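Local coordinates for pectinesterase inhibitor (Actinidia chinensis, PDB 1XG2), which inhibits pectin methylesterase, with which it forms a protein-protein complex, and may take part in the regulation of fruit ripening, at residues K12-S17 / L136-D141; L23-R28 / G38-D43; D33-G38 / Q91-G96. All blocks are in the same frame, centred on the assembly; numbering follows the deposited sequence.

Contact 1: residues K12-S17 / L136-D141; sequences KTRNPS and LEDLCD
R14 belongs to the turn leading into helix 16-24, and its chain runs across helix 127-149, crossing the D138 and D141 side chains at about right angles. Its backbone N donates to the anti lone pair of D141 OD2 at 2.8 Å, a bent bond with 139° at the hydrogen. R14 CB lies 3.8 Å from D141 OD2. The crowded first torsion (chi1 63°) sets R14 CG between the backbone N and the carbonyl carbon, 3.3 Å from D138 OD2, and CD stays near both aspartates. Past a bend at chi3, R14 NE forms a salt bridge with D138 OD2 at 3.5 Å, the oxygen lying at the guanidinium edge; R14 NH2 forms a second with E137 OE1 at 3.4 Å. A water accepts from R14 NE, within hydrogen-bonding distance of E137 OE1 and D138 OD2. D138 OD1 takes N15 ND2 from above its carboxylate plane at 3.1 Å, nearly straight at 168°, while N15 OD1 caps L18 N. An alanine at D138 would probably loosen the turn, since R14 NE and N15 ND2 would both lose their carboxylate partner. R14 also packs on T187 of the Pectinesterase 1 chain, so this salt-bridge network, joining the N-terminal helices to the four-helix bundle, borders the enzyme interface.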
loop_
_atom_site.group_PDB
_atom_site.type_symbol
_atom_site.label_atom_id
_atom_site.label_comp_id
_atom_site.label_asym_id
_atom_site.label_seq_id
_atom_site.Cartn_x
_atom_site.Cartn_y
_atom_site.Cartn_z
ATOM N N LYS B 12 -9.116 20.085 12.673
ATOM C CA LYS B 12 -9.264 18.809 11.963
ATOM C C LYS B 12 -7.985 17.973 11.930
ATOM O O LYS B 12 -8.017 16.831 11.467
ATOM C CB LYS B 12 -9.736 19.055 10.523
ATOM C CG LYS B 12 -11.191 19.464 10.386
ATOM C CD LYS B 12 -11.512 19.851 8.935
ATOM C CE LYS B 12 -12.871 20.525 8.809
ATOM N NZ LYS B 12 -12.865 21.953 9.256
ATOM N N THR B 13 -6.853 18.527 12.360
ATOM C CA THR B 13 -5.611 17.771 12.370
ATOM C C THR B 13 -5.473 16.996 13.669
ATOM O O THR B 13 -6.134 17.289 14.662
ATOM C CB THR B 13 -4.343 18.691 12.222
ATOM O OG1 THR B 13 -4.195 19.532 13.380
ATOM C CG2 THR B 13 -4.462 19.649 11.050
ATOM N N ARG B 14 -4.561 16.041 13.673
ATOM C CA ARG B 14 -4.337 15.232 14.857
ATOM C C ARG B 14 -3.527 15.953 15.935
ATOM O O ARG B 14 -3.529 15.532 17.093
ATOM C CB ARG B 14 -3.699 13.895 14.474
ATOM C CG ARG B 14 -2.360 14.009 13.855
ATOM C CD ARG B 14 -2.012 12.837 12.947
ATOM N NE ARG B 14 -1.328 11.771 13.675
ATOM C CZ ARG B 14 -1.707 10.498 13.711
ATOM N NH1 ARG B 14 -2.817 10.079 13.124
ATOM N NH2 ARG B 14 -0.978 9.626 14.369
ATOM N N ASN B 15 -2.853 17.043 15.572
ATOM C CA ASN B 15 -2.150 17.872 16.550
ATOM C C ASN B 15 -2.441 19.354 16.265
ATOM O O ASN B 15 -1.645 20.040 15.620
ATOM C CB ASN B 15 -0.638 17.595 16.512
ATOM C CG ASN B 15 0.100 18.233 17.663
ATOM O OD1 ASN B 15 -0.416 19.148 18.316
ATOM N ND2 ASN B 15 1.326 17.758 17.922
ATOM N N PRO B 16 -3.599 19.837 16.709
ATOM C CA PRO B 16 -3.962 21.246 16.500
ATOM C C PRO B 16 -2.961 22.253 17.063
ATOM O O PRO B 16 -2.812 23.326 16.500
ATOM C CB PRO B 16 -5.321 21.364 17.221
ATOM C CG PRO B 16 -5.871 19.993 17.192
ATOM C CD PRO B 16 -4.679 19.086 17.385
ATOM N N SER B 17 -2.305 21.941 18.171
ATOM C CA SER B 17 -1.339 22.870 18.744
ATOM C C SER B 17 -0.163 23.064 17.797
ATOM O O SER B 17 0.288 24.183 17.578
ATOM C CB SER B 17 -0.838 22.373 20.096
ATOM O OG SER B 17 -1.913 22.347 21.011
ATOM N N LEU B 136 6.418 14.275 11.627
ATOM C CA LEU B 136 6.143 14.238 10.200
ATOM C C LEU B 136 4.680 13.903 9.984
ATOM O O LEU B 136 4.051 14.450 9.094
ATOM C CB LEU B 136 7.001 13.203 9.491
ATOM C CG LEU B 136 6.786 13.170 7.977
ATOM C CD1 LEU B 136 7.021 14.541 7.382
ATOM C CD2 LEU B 136 7.702 12.119 7.333
ATOM N N GLU B 137 4.160 12.987 10.790
ATOM C CA GLU B 137 2.763 12.579 10.686
ATOM C C GLU B 137 1.850 13.778 10.939
ATOM O O GLU B 137 0.929 14.042 10.162
ATOM C CB GLU B 137 2.454 11.445 11.663
ATOM C CG GLU B 137 2.992 10.085 11.245
ATOM C CD GLU B 137 2.713 9.001 12.269
ATOM O OE1 GLU B 137 2.250 9.324 13.382
ATOM O OE2 GLU B 137 2.960 7.822 11.963
ATOM N N ASP B 138 2.139 14.533 11.996
ATOM C CA ASP B 138 1.337 15.707 12.361
ATOM C C ASP B 138 1.393 16.774 11.262
ATOM O O ASP B 138 0.382 17.407 10.927
ATOM C CB ASP B 138 1.802 16.276 13.711
ATOM C CG ASP B 138 1.549 15.325 14.873
ATOM O OD1 ASP B 138 2.125 15.513 15.983
ATOM O OD2 ASP B 138 0.783 14.351 14.777
ATOM N N LEU B 139 2.579 16.977 10.697
ATOM C CA LEU B 139 2.776 17.988 9.677
ATOM C C LEU B 139 2.104 17.603 8.373
ATOM O O LEU B 139 1.512 18.452 7.708
ATOM C CB LEU B 139 4.267 18.225 9.431
ATOM C CG LEU B 139 4.960 18.891 10.621
ATOM C CD1 LEU B 139 6.456 19.054 10.366
ATOM C CD2 LEU B 139 4.291 20.209 10.960
ATOM N N CYS B 140 2.208 16.325 8.018
ATOM C CA CYS B 140 1.587 15.819 6.792
ATOM C C CYS B 140 0.068 15.878 6.913
ATOM O O CYS B 140 -0.648 16.070 5.923
ATOM C CB CYS B 140 2.043 14.400 6.502
ATOM S SG CYS B 140 3.708 14.265 5.800
ATOM N N ASP B 141 -0.430 15.729 8.133
ATOM C CA ASP B 141 -1.862 15.823 8.372
ATOM C C ASP B 141 -2.402 17.235 8.080
ATOM O O ASP B 141 -3.531 17.379 7.622
ATOM C CB ASP B 141 -2.190 15.400 9.791
ATOM C CG ASP B 141 -3.620 14.975 9.945
ATOM O OD1 ASP B 141 -4.172 14.317 9.031
ATOM O OD2 ASP B 141 -4.268 15.229 10.959
HETATM O O HOH W 1 1.168 11.601 14.891
HETATM O O HOH W 2 -1.341 18.029 13.124
#

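Contact 2: residues L23-R28 / G38-D43; sequences LESDPR and GQFSID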
loop_
_atom_site.group_PDB
_atom_site.type_symbol
_atom_site.label_atom_id
_atom_site.label_comp_id
_atom_site.label_asym_id
_atom_site.label_seq_id
_atom_site.Cartn_x
_atom_site.Cartn_y
_atom_site.Cartn_z
ATOM N N LEU B 23 1.505 27.216 11.239
ATOM C CA LEU B 23 0.854 28.220 10.409
ATOM C C LEU B 23 1.146 29.652 10.899
ATOM O O LEU B 23 1.321 30.563 10.098
ATOM C CB LEU B 23 -0.666 27.945 10.327
ATOM C CG LEU B 23 -1.038 26.634 9.597
ATOM C CD1 LEU B 23 -2.567 26.411 9.441
ATOM C CD2 LEU B 23 -0.370 26.550 8.242
ATOM N N GLU B 24 1.238 29.836 12.212
ATOM C CA GLU B 24 1.558 31.150 12.785
ATOM C C GLU B 24 3.026 31.532 12.561
ATOM O O GLU B 24 3.393 32.691 12.757
ATOM C CB GLU B 24 1.240 31.193 14.286
ATOM C CG GLU B 24 -0.182 31.635 14.623
ATOM C CD GLU B 24 -0.411 31.754 16.127
ATOM O OE1 GLU B 24 0.419 31.216 16.909
ATOM O OE2 GLU B 24 -1.427 32.370 16.529
ATOM N N SER B 25 3.868 30.580 12.153
ATOM C CA SER B 25 5.274 30.875 11.871
ATOM C C SER B 25 5.457 31.586 10.517
ATOM O O SER B 25 6.550 32.028 10.193
ATOM C CB SER B 25 6.131 29.606 11.949
ATOM O OG SER B 25 5.973 28.797 10.796
ATOM N N ASP B 26 4.380 31.672 9.735
ATOM C CA ASP B 26 4.348 32.434 8.480
ATOM C C ASP B 26 4.068 33.919 8.753
ATOM O O ASP B 26 2.963 34.267 9.139
ATOM C CB ASP B 26 3.254 31.859 7.568
ATOM C CG ASP B 26 3.253 32.469 6.170
ATOM O OD1 ASP B 26 3.980 33.448 5.923
ATOM O OD2 ASP B 26 2.540 32.019 5.243
ATOM N N PRO B 27 5.043 34.806 8.539
ATOM C CA PRO B 27 4.814 36.243 8.771
ATOM C C PRO B 27 3.677 36.815 7.910
ATOM O O PRO B 27 3.048 37.801 8.299
ATOM C CB PRO B 27 6.153 36.892 8.376
ATOM C CG PRO B 27 6.860 35.869 7.552
ATOM C CD PRO B 27 6.406 34.532 8.050
ATOM N N ARG B 28 3.388 36.130 6.920
ATOM C CA ARG B 28 2.366 36.567 5.966
ATOM C C ARG B 28 1.153 35.626 5.933
ATOM O O ARG B 28 0.142 35.895 5.298
ATOM C CB ARG B 28 3.008 36.639 4.579
ATOM C CG ARG B 28 3.624 38.008 4.295
ATOM C CD ARG B 28 4.821 37.912 3.341
ATOM N N GLY B 38 -1.452 25.632 1.915
ATOM C CA GLY B 38 -1.030 24.323 1.429
ATOM C C GLY B 38 0.440 24.241 1.054
ATOM O O GLY B 38 1.150 23.350 1.511
ATOM N N GLN B 39 0.906 25.176 0.233
ATOM C CA GLN B 39 2.303 25.174 -0.190
ATOM C C GLN B 39 3.229 25.378 0.999
ATOM O O GLN B 39 4.281 24.761 1.090
ATOM C CB GLN B 39 2.576 26.247 -1.252
ATOM C CG GLN B 39 1.868 26.032 -2.601
ATOM C CD GLN B 39 2.410 24.852 -3.430
ATOM O OE1 GLN B 39 3.282 24.109 -2.957
ATOM N NE2 GLN B 39 1.909 24.679 -4.634
ATOM N N PHE B 40 2.811 26.225 1.931
ATOM C CA PHE B 40 3.619 26.506 3.107
ATOM C C PHE B 40 3.743 25.240 3.942
ATOM O O PHE B 40 4.831 24.889 4.416
ATOM C CB PHE B 40 2.977 27.630 3.929
ATOM C CG PHE B 40 3.770 28.025 5.123
ATOM C CD1 PHE B 40 4.861 28.871 4.991
ATOM C CD2 PHE B 40 3.448 27.535 6.378
ATOM C CE1 PHE B 40 5.620 29.237 6.099
ATOM C CE2 PHE B 40 4.214 27.889 7.491
ATOM C CZ PHE B 40 5.292 28.751 7.348
ATOM N N SER B 41 2.615 24.561 4.089
ATOM C CA SER B 41 2.541 23.373 4.924
ATOM C C SER B 41 3.312 22.217 4.294
ATOM O O SER B 41 3.985 21.446 4.965
ATOM C CB SER B 41 1.069 22.993 5.083
ATOM O OG SER B 41 0.488 23.990 6.097
ATOM N N ILE B 42 3.332 22.097 2.966
ATOM C CA ILE B 42 4.156 21.066 2.328
ATOM C C ILE B 42 5.631 21.375 2.591
ATOM O O ILE B 42 6.392 20.486 2.918
ATOM C CB ILE B 42 3.882 20.955 0.797
ATOM C CG1 ILE B 42 2.454 20.505 0.520
ATOM C CG2 ILE B 42 4.847 19.962 0.139
ATOM C CD1 ILE B 42 2.012 20.780 -0.925
ATOM N N ASP B 43 6.016 22.635 2.460
ATOM C CA ASP B 43 7.403 23.049 2.677
ATOM C C ASP B 43 7.870 22.675 4.077
ATOM O O ASP B 43 8.966 22.155 4.243
ATOM C CB ASP B 43 7.569 24.557 2.488
ATOM C CG ASP B 43 7.511 24.989 1.029
ATOM O OD1 ASP B 43 7.409 24.130 0.105
ATOM O OD2 ASP B 43 7.540 26.200 0.725
#
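The carboxylate of D26 runs nearly parallel to the phenyl ring of F40, the two planes only 14° apart, and lies above the ring's rim while D26 CB sits over the face. The acid belongs to an Asx turn just after helix 16-24, and the ring rises from helix 34-60 of the four-helix bundle; the contact thus joins the N-terminal helical region to the bundle close to where the chain passes from one to the other. Three successive atoms of the aspartate trace its course over the ring. D26 CB makes a CH-pi contact, 3.9 Å from the F40 ring centroid and 20° off the normal, displaced toward the rim. D26 CG then passes 4.0 Å from F40 CE1, and D26 OD2 ends 3.9 Å from F40 CD1; the aspartate runs back along the ring toward the F40 backbone, the two chains pointing opposite ways. Both have CG anti to the backbone N, which extends each across the gap.

The carboxylate is held in this pose from other directions. D26 OD1 accepts the backbone N of R28 at 2.9 Å, which closes the Asx turn; the donor sits above the carboxylate plane. D26 OD2 forms a salt bridge with K32, which probably helps to stabilise the negative charge beside the ring.

At the ring's edge, in its plane, S25 OG lies 3.5 Å from F40 CZ. That hydroxyl bonds to the carbonyl of A22, so its contact with the ring is one of packing. L23 adds an apolar touch, its CD2 4.4 Å from F40 CD2. The same methyl reaches the next residue of helix 34-60: L23 CD2 is 3.4 Å from S41 OG, which, in this one of two modelled conformers, is hydrogen-bonded to L37 O.

Contact 3: residues D33-G38 / Q91-G96; sequences DLKGLG and QFLTSG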
loop_
_atom_site.group_PDB
_atom_site.type_symbol
_atom_site.label_atom_id
_atom_site.label_comp_id
_atom_site.label_asym_id
_atom_site.label_seq_id
_atom_site.Cartn_x
_atom_site.Cartn_y
_atom_site.Cartn_z
ATOM N N ASP B 33 -4.338 32.251 0.903
ATOM C CA ASP B 33 -5.563 31.481 0.691
ATOM C C ASP B 33 -5.269 30.003 0.967
ATOM O O ASP B 33 -4.163 29.664 1.383
ATOM C CB ASP B 33 -6.149 31.729 -0.720
ATOM C CG ASP B 33 -5.172 31.431 -1.845
ATOM O OD1 ASP B 33 -4.084 30.880 -1.591
ATOM O OD2 ASP B 33 -5.416 31.719 -3.046
ATOM N N LEU B 34 -6.235 29.122 0.739
ATOM C CA LEU B 34 -6.027 27.704 1.025
ATOM C C LEU B 34 -4.812 27.169 0.286
ATOM O O LEU B 34 -4.023 26.443 0.858
ATOM C CB LEU B 34 -7.261 26.849 0.689
ATOM C CG LEU B 34 -8.276 26.612 1.800
ATOM C CD1 LEU B 34 -9.463 25.783 1.284
ATOM C CD2 LEU B 34 -7.642 25.954 3.028
ATOM N N LYS B 35 -4.651 27.531 -0.987
ATOM C CA LYS B 35 -3.503 27.052 -1.757
ATOM C C LYS B 35 -2.193 27.516 -1.154
ATOM O O LYS B 35 -1.238 26.759 -1.069
ATOM C CB LYS B 35 -3.572 27.514 -3.222
ATOM C CG LYS B 35 -4.417 26.628 -4.109
ATOM C CD LYS B 35 -4.195 26.942 -5.607
ATOM C CE LYS B 35 -4.566 25.748 -6.511
ATOM N NZ LYS B 35 -3.699 25.656 -7.719
ATOM N N GLY B 36 -2.137 28.783 -0.775
ATOM C CA GLY B 36 -0.960 29.334 -0.129
ATOM C C GLY B 36 -0.608 28.642 1.182
ATOM O O GLY B 36 0.556 28.363 1.423
ATOM N N LEU B 37 -1.610 28.362 2.016
ATOM C CA LEU B 37 -1.375 27.648 3.274
ATOM C C LEU B 37 -0.886 26.245 2.963
ATOM O O LEU B 37 0.023 25.760 3.620
ATOM C CB LEU B 37 -2.642 27.615 4.134
ATOM C CG LEU B 37 -3.120 28.993 4.596
ATOM C CD1 LEU B 37 -4.488 28.895 5.240
ATOM C CD2 LEU B 37 -2.119 29.625 5.550
ATOM N N GLY B 38 -1.452 25.632 1.915
ATOM C CA GLY B 38 -1.030 24.323 1.429
ATOM C C GLY B 38 0.440 24.241 1.054
ATOM O O GLY B 38 1.150 23.350 1.511
ATOM N N GLN B 91 3.727 20.258 -6.868
ATOM C CA GLN B 91 3.327 20.416 -8.270
ATOM C C GLN B 91 1.851 20.091 -8.449
ATOM O O GLN B 91 1.151 20.738 -9.215
ATOM C CB GLN B 91 4.158 19.505 -9.181
ATOM C CG GLN B 91 5.660 19.790 -9.225
ATOM C CD GLN B 91 6.434 18.731 -10.050
ATOM O OE1 GLN B 91 6.996 19.044 -11.108
ATOM N NE2 GLN B 91 6.451 17.480 -9.566
ATOM N N PHE B 92 1.377 19.069 -7.741
ATOM C CA PHE B 92 -0.026 18.685 -7.810
ATOM C C PHE B 92 -0.925 19.804 -7.264
ATOM O O PHE B 92 -1.983 20.105 -7.830
ATOM C CB PHE B 92 -0.272 17.376 -7.030
ATOM C CG PHE B 92 0.257 16.135 -7.703
ATOM C CD1 PHE B 92 1.096 15.262 -7.009
ATOM C CD2 PHE B 92 -0.098 15.817 -9.008
ATOM C CE1 PHE B 92 1.585 14.114 -7.612
ATOM C CE2 PHE B 92 0.379 14.653 -9.613
ATOM C CZ PHE B 92 1.220 13.806 -8.915
ATOM N N LEU B 93 -0.505 20.433 -6.172
ATOM C CA LEU B 93 -1.280 21.531 -5.599
ATOM C C LEU B 93 -1.360 22.706 -6.602
ATOM O O LEU B 93 -2.433 23.261 -6.821
ATOM C CB LEU B 93 -0.688 21.966 -4.250
ATOM C CG LEU B 93 -1.335 23.134 -3.500
ATOM C CD1 LEU B 93 -2.834 22.983 -3.372
ATOM C CD2 LEU B 93 -0.691 23.284 -2.113
ATOM N N THR B 94 -0.230 23.039 -7.219
ATOM C CA THR B 94 -0.160 24.109 -8.227
ATOM C C THR B 94 -1.103 23.850 -9.396
ATOM O O THR B 94 -1.790 24.751 -9.870
ATOM C CB THR B 94 1.268 24.222 -8.752
ATOM O OG1 THR B 94 2.164 24.542 -7.675
ATOM C CG2 THR B 94 1.403 25.399 -9.759
ATOM N N SER B 95 -1.157 22.586 -9.812
ATOM C CA SER B 95 -1.959 22.187 -10.968
ATOM C C SER B 95 -3.445 22.026 -10.615
ATOM O O SER B 95 -4.304 21.895 -11.478
ATOM C CB SER B 95 -1.405 20.866 -11.502
ATOM O OG SER B 95 -0.279 21.132 -12.338
ATOM N N GLY B 96 -3.783 22.067 -9.335
ATOM C CA GLY B 96 -5.157 21.884 -8.908
ATOM C C GLY B 96 -5.595 20.430 -8.849
ATOM O O GLY B 96 -6.773 20.145 -8.826
#
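This is an antiparallel helix-helix contact at one end of the four-helix bundle, where the first turns of helix 34-60 meet the last turn of helix 66-95. The local axes of 34-38 and 91-95 approach to 10.4 Å, with 172° between their directions. K35 carries the polar part. Its CG sits 4.0 Å from L93 CD1, and the chain continues past the leucine, bending at chi4, until NZ donates to L93 O at 2.9 Å in the carbonyl plane. T94 O is also close, 3.0 Å from K35 NZ. The ammonium therefore lies at a helix C-terminus, where the carbonyl ends of the last turn would probably favour its charge. That end is a Schellman motif closed by G96 at positive phi; G96 N also donates to L93 O, so two donors grip this one carbonyl. At the start of the facing helix, D33 is the N-cap, its OD1 accepting from G36 N. The apolar part depends on a missing side chain: L93, with CG anti to its backbone N (chi1 178°), points CD2 at G38 and comes within 3.5 Å of G38 C. A modelled CB on G38 would fall 2.7 Å from L93 CD2, a clash.

How the contacts relate
Along the chain the segments come in the order 12-17, 23-28, 33-38 running into 38-43, 91-96 and 136-141. Contact 1 closes the longest loop, and contacts 2 and 3 are nested within it; those two cross each other and share G38. Contacts 1 and 2 both use helix 16-24, with centres 14 Å apart and no touch. Contacts 2 and 3 both use helix 34-60, their centres 12 Å apart, and meet directly where Q39 and I42 pack on L93. Contacts 1 and 3 lie farthest apart, 18 Å between centres. Two contacts thus dock the N-terminal region on the bundle, at helices 127-149 and 34-60, while the third joins two bundle helices.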